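PDB 4IGB: LPXTG cell wall surface protein from Streptococcus gordonii, which is a surface protein attached to the cell wall of Streptococcus gordonii and probably takes part in bacterial adhesion. Local coordinates for residues L231-E234 with R239-W242; E15-G20 with I326-S331; S126-A131 with K168-D173; S46-H51 with K133-F138. All coordinates share one frame; numbering follows the deposited sequence.

Contact 1: L231-E234 with R239-W242; sequences LVQE and RTSW
Glu-234 and Ser-241 face each other as the hydrogen-bonded pair of an antiparallel hairpin, exchanging two nearly straight backbone bonds. Glu-234 N reaches Ser-241 O at 2.9 Å, and Ser-241 N returns to Glu-234 O at 2.8 Å. The same Glu-234 O also accepts from a water, and that water lies 2.8 Å from Ser-241 OG; its further link to the Glu-234 carboxylate is weak. The next pair, Gln-233 and Trp-242, is non-hydrogen-bonded along the backbone and is joined through its side chains instead. Trp-242 NE1 donates to Gln-233 OE1 at 2.9 Å, but the bond is bent to 140° at the hydrogen, and the indole nitrogen stands above the carbonyl plane rather than on a lone pair. The two side chains run alongside each other in the same direction, with amide and indole planes turned 68° apart. Gln-233 CG, anti to the backbone N (chi1 177°), passes 3.6 Å from Trp-242 NE1 on the way to the amide. Three charged residues hold that amide: Arg-223 also donates to OE1, while NE2 gives hydrogen bonds to Glu-235 and Glu-16. Around these polar bonds lies apolar packing. Thr-240 CG2 sits 3.7 Å above one indole face, offset toward the rim, and Leu-231 CD1 meets Trp-242 CB at 4.1 Å. Strand 232-235 is an outermost strand of its antiparallel sheet, 239-243 pairs on its other side with 210-214, and the indole is buried against Arg-223 and Met-225 of strand 220-226, with Tyr-216 of helix 216-219 edge-to-face.

Contact 2: E15-G20 with I326-S331; sequences EEIKNG and ILAAPS
Ile-17 and Ala-328 make the close part of this small contact: the end methyl CD1 of Ile-17 lies 3.4 Å from Ala-328 CB. The exact place of that methyl is doubtful, and so is the tightness of the pair, but both residues are buried and the apolar touch itself is plain. Elsewhere the segments stand apart, and water fills in. Glu-15 OE1 and Ser-331 OG are 3.6 Å from each other and share a water, which probably donates a hydrogen bond to Glu-15 OE1 at 2.7 Å and lies 2.6 Å from Ser-331 OG. At the other end a second water accepts from Asn-19 ND2 at 3.1 Å and donates to Leu-327 O at 2.6 Å. No direct hydrogen bond joins the segments; between them, one apolar touch and two water bridges join parts of the N-terminal and N2 domains. Strand 14-19 pairs with strands 3-7 and 220-226, and Leu-222 and Leu-224 of the latter pack on Ile-17. The loop comes between strands 310-317 and 333-338, with Leu-327 resting on strand 261-264 and Pro-330 on strand 409-417.

Contact 3: S126-A131 with K168-D173; sequences SEMNSA and KAFWID
Met-128 meets Phe-170 where the end of helix 122-129 packs against the start of strand 170-182. From CB, the Met-128 chain sets out with CG anti to the carbonyl carbon (chi1 -70°). CB and CG make no close approach to the strand segment, and the chain bends at chi2 and again at chi3. The sulfur does most of the touching: SD lies 3.7 Å from Phe-170 CZ and equally near CE2. It is 4.8 Å from the ring centroid and 73° off the ring normal, so it comes in at the edge of the phenyl group, an edge-on Met-aromatic contact. The terminal methyl CE is 4.0 Å from CZ, and the two side chains cross at about a right angle. One residue earlier on each segment, Glu-127 CB and Ala-169 CB pack at 4.0 Å. The Glu-127 carboxylate turns elsewhere, accepting from the backbone N of Asn-167. At the helix end Ser-130 OG donates to Glu-127 O at 3.0 Å and also bonds to Lys-133 N. Tyr-118 of strand 103-118 meets the Phe-170 ring edge-to-face and also touches Met-128. With no hydrogen bond between the segments, the helix is joined to this strand probably by dispersion, with the sulfur beside the C-H rim of the ring, while the polar ends of Glu-127 and Ser-130 find their partners outside the strand.

Contact 4: S46-H51 with K133-F138; sequences SVDQFH and KSTVEF
Val-47 and Phe-138 form a sparse side-chain contact between two strands of one antiparallel sheet that are not direct partners: strand 68-75 runs between strands 47-53 and 135-142 and pairs with both. The nearest CA atoms, those of Asp-48 and Thr-135, are accordingly 7.8 Å apart, and the touches that span the intervening strand are made by side chains. Val-47 CG2 meets Phe-138 CZ at 4.3 Å, arriving obliquely to the ring. The ring extends from the strand until CZ, the atom farthest from the backbone, makes the touch. It rests on Leu-74 of the strand between, on Leu-90 and Val-114, and edge-to-face against Phe-111, whereas Val-47 also packs on Pro-89. Asp-48 and Thr-135 make the second touch, where carboxylate oxygen OD2 stands 4.3 Å from methyl CG2. The partner is a methyl, so this is a loose van der Waals approach. Asp-48 OD2 and Thr-135 OG1 have partners elsewhere, the former Tyr-164 OH, the latter, weakly, Thr-73 OG1. The valine and phenylalanine belong to the apolar layer that the six-stranded sheet shares with residues of strands 84-100 and 103-118. No hydrogen bond joins the segments, so their attraction is probably mostly dispersive; strand 68-75 lies between them in the sheet.

Contacts 3 and 4 lie close together, with centres 12 Å apart, and their segments alternate along the chain. They touch where Phe-170 packs on Val-136 and Ile-172 on Phe-138, joining the six-stranded sheet of contact 4 to the eight-stranded sheet that contact 3 reaches. Contact 1 follows both in sequence and forms the far edge of that larger sheet, its centre 27 Å from that of contact 3. Contact 2, on the opposite side of the chain's centre from contact 4 (centres about 40 Å apart), encloses the other three in sequence, since its segments are over 300 residues apart. Contacts 1, 3 and 4 thus lie in the N-terminal domain, whereas contact 2 links it to N2.

Contact 1: L231-E234 with R239-W242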
# COMPACT_ATOMS: atom_id res chain seq x y z
N LEU B 231 -10.35 4.60 18.16
CA LEU B 231 -9.29 5.59 18.02
C LEU B 231 -9.91 6.97 17.84
O LEU B 231 -10.96 7.10 17.22
CB LEU B 231 -8.39 5.27 16.83
CG LEU B 231 -7.82 3.85 16.82
CD1 LEU B 231 -7.01 3.62 15.56
CD2 LEU B 231 -6.99 3.59 18.07
N VAL B 232 -9.28 7.99 18.40
CA VAL B 232 -9.71 9.34 18.08
C VAL B 232 -9.07 9.74 16.74
O VAL B 232 -7.85 9.60 16.57
CB VAL B 232 -9.32 10.34 19.18
CG1 VAL B 232 -9.40 11.77 18.66
CG2 VAL B 232 -10.22 10.15 20.40
N GLN B 233 -9.89 10.20 15.80
CA GLN B 233 -9.36 10.69 14.53
C GLN B 233 -9.32 12.20 14.58
O GLN B 233 -10.33 12.87 14.74
CB GLN B 233 -10.19 10.23 13.33
CG GLN B 233 -9.66 10.83 12.02
CD GLN B 233 -10.32 10.23 10.80
OE1 GLN B 233 -10.59 9.02 10.75
NE2 GLN B 233 -10.60 11.07 9.81
N GLU B 234 -8.12 12.74 14.45
CA GLU B 234 -7.93 14.14 14.66
C GLU B 234 -7.35 14.76 13.41
O GLU B 234 -6.22 14.46 13.03
CB GLU B 234 -6.99 14.33 15.84
CG GLU B 234 -6.43 15.71 15.97
CD GLU B 234 -5.55 15.81 17.19
OE1 GLU B 234 -6.11 15.72 18.31
OE2 GLU B 234 -4.32 15.95 17.03
N ARG B 239 -2.12 17.27 8.49
CA ARG B 239 -2.03 15.84 8.81
C ARG B 239 -3.27 15.40 9.55
O ARG B 239 -3.92 16.20 10.24
CB ARG B 239 -0.86 15.61 9.77
CG ARG B 239 -1.21 16.03 11.19
CD ARG B 239 -0.12 15.71 12.19
NE ARG B 239 1.16 16.21 11.73
CZ ARG B 239 2.29 16.10 12.41
NH1 ARG B 239 2.30 15.51 13.61
NH2 ARG B 239 3.42 16.58 11.89
N THR B 240 -3.59 14.11 9.44
CA THR B 240 -4.65 13.53 10.24
C THR B 240 -4.03 12.43 11.09
O THR B 240 -3.23 11.64 10.60
CB THR B 240 -5.78 12.99 9.33
OG1 THR B 240 -6.40 14.10 8.67
CG2 THR B 240 -6.83 12.23 10.12
N SER B 241 -4.38 12.39 12.37
CA SER B 241 -3.78 11.45 13.31
C SER B 241 -4.82 10.50 13.86
O SER B 241 -5.98 10.87 14.03
CB SER B 241 -3.14 12.20 14.48
OG SER B 241 -2.04 12.98 14.06
N TRP B 242 -4.39 9.28 14.15
CA TRP B 242 -5.24 8.32 14.82
C TRP B 242 -4.65 8.02 16.19
O TRP B 242 -3.53 7.52 16.29
CB TRP B 242 -5.42 7.06 13.97
CG TRP B 242 -6.30 7.36 12.80
CD1 TRP B 242 -7.66 7.27 12.75
CD2 TRP B 242 -5.88 7.87 11.52
NE1 TRP B 242 -8.12 7.66 11.51
CE2 TRP B 242 -7.04 8.03 10.74
CE3 TRP B 242 -4.64 8.19 10.96
CZ2 TRP B 242 -7.00 8.49 9.43
CZ3 TRP B 242 -4.61 8.64 9.64
CH2 TRP B 242 -5.78 8.79 8.90
O HOH W 1 -3.43 15.40 13.72

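Contact 2: E15-G20 with I326-S331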
# COMPACT_ATOMS: atom_id res chain seq x y z
N GLU B 15 -12.54 8.70 0.38
CA GLU B 15 -13.69 7.99 0.88
C GLU B 15 -13.36 7.36 2.24
O GLU B 15 -12.39 6.60 2.38
CB GLU B 15 -14.13 6.92 -0.13
CG GLU B 15 -15.13 5.95 0.44
CD GLU B 15 -15.52 4.86 -0.54
OE1 GLU B 15 -15.13 4.94 -1.72
OE2 GLU B 15 -16.21 3.91 -0.11
N GLU B 16 -14.13 7.73 3.26
CA GLU B 16 -13.93 7.17 4.59
C GLU B 16 -15.10 6.26 4.93
O GLU B 16 -16.25 6.71 4.93
CB GLU B 16 -13.79 8.27 5.64
CG GLU B 16 -12.53 9.09 5.54
CD GLU B 16 -12.40 10.06 6.69
OE1 GLU B 16 -13.41 10.70 7.05
OE2 GLU B 16 -11.28 10.20 7.24
N ILE B 17 -14.80 5.00 5.21
CA ILE B 17 -15.84 4.00 5.46
C ILE B 17 -15.68 3.37 6.82
O ILE B 17 -14.57 3.09 7.26
CB ILE B 17 -15.79 2.87 4.43
CG1 ILE B 17 -16.11 3.40 3.04
CG2 ILE B 17 -16.80 1.77 4.77
CD1 ILE B 17 -16.09 2.33 2.01
N LYS B 18 -16.80 3.14 7.50
CA LYS B 18 -16.82 2.33 8.71
C LYS B 18 -17.95 1.31 8.57
O LYS B 18 -19.09 1.67 8.31
CB LYS B 18 -17.04 3.19 9.95
CG LYS B 18 -17.16 2.36 11.23
CD LYS B 18 -17.38 3.22 12.46
CE LYS B 18 -16.21 4.14 12.71
NZ LYS B 18 -16.46 5.04 13.87
N ASN B 19 -17.62 0.04 8.74
CA ASN B 19 -18.59 -1.02 8.54
C ASN B 19 -18.17 -2.28 9.29
O ASN B 19 -17.27 -2.22 10.13
CB ASN B 19 -18.77 -1.30 7.04
CG ASN B 19 -17.49 -1.80 6.39
OD1 ASN B 19 -16.60 -2.31 7.05
ND2 ASN B 19 -17.41 -1.68 5.07
N GLY B 20 -18.81 -3.41 8.97
CA GLY B 20 -18.59 -4.64 9.72
C GLY B 20 -17.44 -5.49 9.23
O GLY B 20 -17.13 -6.54 9.80
N ILE B 326 -10.26 -6.36 -1.91
CA ILE B 326 -10.18 -4.89 -1.84
C ILE B 326 -10.87 -4.43 -0.56
O ILE B 326 -11.72 -5.14 -0.01
CB ILE B 326 -10.85 -4.22 -3.06
CG1 ILE B 326 -12.29 -4.73 -3.22
CG2 ILE B 326 -10.04 -4.50 -4.33
CD1 ILE B 326 -13.07 -4.07 -4.34
N LEU B 327 -10.52 -3.23 -0.09
CA LEU B 327 -10.92 -2.77 1.23
C LEU B 327 -12.43 -2.58 1.39
O LEU B 327 -12.96 -2.70 2.50
CB LEU B 327 -10.22 -1.46 1.59
CG LEU B 327 -8.69 -1.52 1.70
CD1 LEU B 327 -8.16 -0.13 1.97
CD2 LEU B 327 -8.26 -2.48 2.80
N ALA B 328 -13.11 -2.26 0.30
CA ALA B 328 -14.55 -2.03 0.35
C ALA B 328 -15.15 -2.05 -1.04
O ALA B 328 -14.42 -2.03 -2.04
CB ALA B 328 -14.86 -0.71 1.02
N ALA B 329 -16.47 -2.09 -1.10
CA ALA B 329 -17.18 -2.15 -2.36
C ALA B 329 -16.76 -0.98 -3.24
O ALA B 329 -16.62 0.14 -2.77
CB ALA B 329 -18.70 -2.14 -2.13
N PRO B 330 -16.54 -1.25 -4.53
CA PRO B 330 -16.04 -0.22 -5.44
C PRO B 330 -17.13 0.78 -5.79
O PRO B 330 -18.31 0.46 -5.77
CB PRO B 330 -15.65 -1.01 -6.69
CG PRO B 330 -16.55 -2.22 -6.66
CD PRO B 330 -16.76 -2.54 -5.20
N SER B 331 -16.70 2.00 -6.10
CA SER B 331 -17.59 3.03 -6.59
C SER B 331 -17.65 3.02 -8.12
O SER B 331 -18.59 3.51 -8.72
CB SER B 331 -17.11 4.40 -6.10
OG SER B 331 -17.08 4.41 -4.68
O HOH W 2 -15.49 2.82 -3.33
O HOH W 3 -15.36 -3.16 3.36

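Contact 3: S126-A131 with K168-D173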
# COMPACT_ATOMS: atom_id res chain seq x y z
N SER B 126 18.23 10.73 34.46
CA SER B 126 19.08 9.64 34.89
C SER B 126 19.78 9.00 33.68
O SER B 126 21.00 8.83 33.68
CB SER B 126 18.24 8.61 35.64
OG SER B 126 19.02 7.53 36.09
N GLU B 127 19.00 8.67 32.65
CA GLU B 127 19.56 8.09 31.42
C GLU B 127 20.57 9.02 30.77
O GLU B 127 21.66 8.60 30.38
CB GLU B 127 18.44 7.76 30.43
CG GLU B 127 17.45 6.72 30.92
CD GLU B 127 18.07 5.33 31.01
OE1 GLU B 127 18.70 5.02 32.04
OE2 GLU B 127 17.92 4.54 30.06
N MET B 128 20.23 10.30 30.66
CA MET B 128 21.13 11.27 30.05
C MET B 128 22.46 11.35 30.78
O MET B 128 23.51 11.46 30.15
CB MET B 128 20.47 12.65 29.98
CG MET B 128 19.32 12.71 28.98
SD MET B 128 19.85 12.55 27.27
CE MET B 128 20.36 14.23 26.92
N ASN B 129 22.40 11.30 32.10
CA ASN B 129 23.61 11.39 32.92
C ASN B 129 24.36 10.06 33.08
O ASN B 129 25.54 10.05 33.45
CB ASN B 129 23.30 11.98 34.29
CG ASN B 129 22.89 13.43 34.20
OD1 ASN B 129 22.07 13.90 34.99
ND2 ASN B 129 23.45 14.14 33.23
N SER B 130 23.67 8.95 32.82
CA SER B 130 24.28 7.62 33.00
C SER B 130 25.61 7.51 32.27
O SER B 130 25.93 8.32 31.40
CB SER B 130 23.34 6.53 32.50
OG SER B 130 23.47 6.37 31.09
N ALA B 131 26.39 6.50 32.61
CA ALA B 131 27.66 6.28 31.92
C ALA B 131 27.46 5.43 30.67
O ALA B 131 28.13 5.63 29.66
CB ALA B 131 28.67 5.63 32.86
N LYS B 168 12.89 5.33 28.26
CA LYS B 168 11.98 6.35 28.77
C LYS B 168 12.69 7.68 28.96
O LYS B 168 12.42 8.39 29.93
CB LYS B 168 11.38 5.90 30.11
CG LYS B 168 10.59 4.62 30.02
CD LYS B 168 10.26 4.08 31.41
CE LYS B 168 9.52 2.76 31.33
NZ LYS B 168 9.34 2.19 32.69
N ALA B 169 13.58 8.01 28.04
CA ALA B 169 14.27 9.30 28.06
C ALA B 169 13.67 10.32 27.09
O ALA B 169 13.58 11.52 27.40
CB ALA B 169 15.75 9.10 27.77
N PHE B 170 13.28 9.85 25.91
CA PHE B 170 12.62 10.71 24.92
C PHE B 170 11.46 9.94 24.33
O PHE B 170 11.56 8.73 24.12
CB PHE B 170 13.55 11.06 23.74
CG PHE B 170 14.82 11.78 24.12
CD1 PHE B 170 14.93 13.15 23.95
CD2 PHE B 170 15.92 11.09 24.59
CE1 PHE B 170 16.08 13.81 24.27
CE2 PHE B 170 17.07 11.75 24.92
CZ PHE B 170 17.16 13.12 24.76
N TRP B 171 10.35 10.62 24.03
CA TRP B 171 9.38 10.01 23.12
C TRP B 171 9.75 10.44 21.70
O TRP B 171 10.46 11.44 21.52
CB TRP B 171 7.92 10.34 23.48
CG TRP B 171 7.54 11.81 23.51
CD1 TRP B 171 7.75 12.69 24.53
CD2 TRP B 171 6.84 12.54 22.48
NE1 TRP B 171 7.22 13.93 24.20
CE2 TRP B 171 6.67 13.86 22.95
CE3 TRP B 171 6.36 12.21 21.21
CZ2 TRP B 171 6.04 14.85 22.19
CZ3 TRP B 171 5.73 13.19 20.46
CH2 TRP B 171 5.58 14.50 20.95
N ILE B 172 9.31 9.68 20.70
CA ILE B 172 9.75 9.94 19.35
C ILE B 172 8.60 10.30 18.42
O ILE B 172 7.45 9.93 18.66
CB ILE B 172 10.54 8.75 18.76
CG1 ILE B 172 9.59 7.58 18.48
CG2 ILE B 172 11.69 8.36 19.69
CD1 ILE B 172 10.28 6.35 17.89
N ASP B 173 8.94 11.02 17.36
CA ASP B 173 8.02 11.34 16.29
C ASP B 173 8.78 11.07 15.00
O ASP B 173 9.72 11.79 14.65
CB ASP B 173 7.58 12.81 16.39
CG ASP B 173 6.63 13.22 15.26
OD1 ASP B 173 6.15 14.37 15.28
OD2 ASP B 173 6.37 12.41 14.35

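Contact 4: S46-H51 with K133-F138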
# COMPACT_ATOMS: atom_id res chain seq x y z
N SER B 46 24.40 9.98 12.76
CA SER B 46 23.63 9.95 13.99
C SER B 46 23.11 8.53 14.24
O SER B 46 22.79 8.17 15.37
CB SER B 46 22.43 10.90 13.88
OG SER B 46 22.84 12.23 13.58
N VAL B 47 23.04 7.74 13.19
CA VAL B 47 22.40 6.43 13.29
C VAL B 47 23.38 5.33 13.70
O VAL B 47 24.44 5.18 13.11
CB VAL B 47 21.72 6.03 11.98
CG1 VAL B 47 21.20 4.61 12.08
CG2 VAL B 47 20.58 6.98 11.66
N ASP B 48 23.01 4.59 14.74
CA ASP B 48 23.74 3.40 15.16
C ASP B 48 22.97 2.19 14.64
O ASP B 48 21.88 1.89 15.12
CB ASP B 48 23.81 3.37 16.68
CG ASP B 48 24.69 2.27 17.21
OD1 ASP B 48 25.63 1.85 16.51
OD2 ASP B 48 24.45 1.81 18.33
N GLN B 49 23.54 1.51 13.66
CA GLN B 49 22.91 0.33 13.08
C GLN B 49 23.68 -0.93 13.48
O GLN B 49 24.91 -0.96 13.41
CB GLN B 49 22.86 0.45 11.55
CG GLN B 49 22.34 -0.79 10.84
CD GLN B 49 22.50 -0.71 9.34
OE1 GLN B 49 23.01 0.28 8.81
NE2 GLN B 49 22.07 -1.75 8.63
N PHE B 50 22.95 -1.95 13.91
CA PHE B 50 23.57 -3.21 14.30
C PHE B 50 22.59 -4.37 14.27
O PHE B 50 21.39 -4.19 14.45
CB PHE B 50 24.20 -3.09 15.69
CG PHE B 50 23.24 -2.63 16.76
CD1 PHE B 50 22.48 -3.55 17.45
CD2 PHE B 50 23.11 -1.29 17.06
CE1 PHE B 50 21.59 -3.14 18.43
CE2 PHE B 50 22.23 -0.87 18.04
CZ PHE B 50 21.47 -1.80 18.72
N HIS B 51 23.11 -5.57 14.02
CA HIS B 51 22.29 -6.77 13.98
C HIS B 51 22.12 -7.34 15.38
O HIS B 51 23.06 -7.34 16.18
CB HIS B 51 22.93 -7.82 13.06
CG HIS B 51 22.11 -9.06 12.91
ND1 HIS B 51 21.35 -9.31 11.78
CD2 HIS B 51 21.92 -10.12 13.73
CE1 HIS B 51 20.74 -10.48 11.92
NE2 HIS B 51 21.07 -10.98 13.10
N LYS B 133 24.39 4.62 28.84
CA LYS B 133 23.34 4.86 27.85
C LYS B 133 23.69 6.04 26.94
O LYS B 133 24.04 7.12 27.43
CB LYS B 133 21.99 5.13 28.52
CG LYS B 133 21.53 4.05 29.48
CD LYS B 133 21.60 2.68 28.88
CE LYS B 133 20.82 1.70 29.73
NZ LYS B 133 21.15 0.28 29.42
N SER B 134 23.61 5.83 25.63
CA SER B 134 24.00 6.88 24.68
C SER B 134 23.10 6.99 23.45
O SER B 134 23.26 7.93 22.66
CB SER B 134 25.44 6.67 24.22
OG SER B 134 25.56 5.46 23.49
N THR B 135 22.18 6.06 23.26
CA THR B 135 21.33 6.12 22.08
C THR B 135 19.86 5.96 22.42
O THR B 135 19.50 5.61 23.55
CB THR B 135 21.72 5.05 21.04
OG1 THR B 135 21.36 3.75 21.53
CG2 THR B 135 23.22 5.09 20.75
N VAL B 136 19.00 6.24 21.43
CA VAL B 136 17.57 6.08 21.60
C VAL B 136 17.03 5.24 20.43
O VAL B 136 17.43 5.43 19.28
CB VAL B 136 16.85 7.46 21.67
CG1 VAL B 136 15.35 7.30 21.58
CG2 VAL B 136 17.24 8.21 22.94
N GLU B 137 16.14 4.32 20.75
CA GLU B 137 15.55 3.43 19.76
C GLU B 137 14.61 4.19 18.82
O GLU B 137 13.88 5.08 19.25
CB GLU B 137 14.76 2.34 20.49
CG GLU B 137 14.13 1.28 19.60
CD GLU B 137 15.14 0.27 19.07
OE1 GLU B 137 16.16 0.00 19.75
OE2 GLU B 137 14.93 -0.24 17.95
N PHE B 138 14.62 3.86 17.53
CA PHE B 138 13.57 4.39 16.66
C PHE B 138 13.00 3.41 15.63
O PHE B 138 11.88 3.59 15.18
CB PHE B 138 13.98 5.71 15.98
CG PHE B 138 14.94 5.55 14.84
CD1 PHE B 138 14.48 5.56 13.53
CD2 PHE B 138 16.31 5.41 15.06
CE1 PHE B 138 15.36 5.43 12.47
CE2 PHE B 138 17.19 5.27 14.00
CZ PHE B 138 16.72 5.29 12.71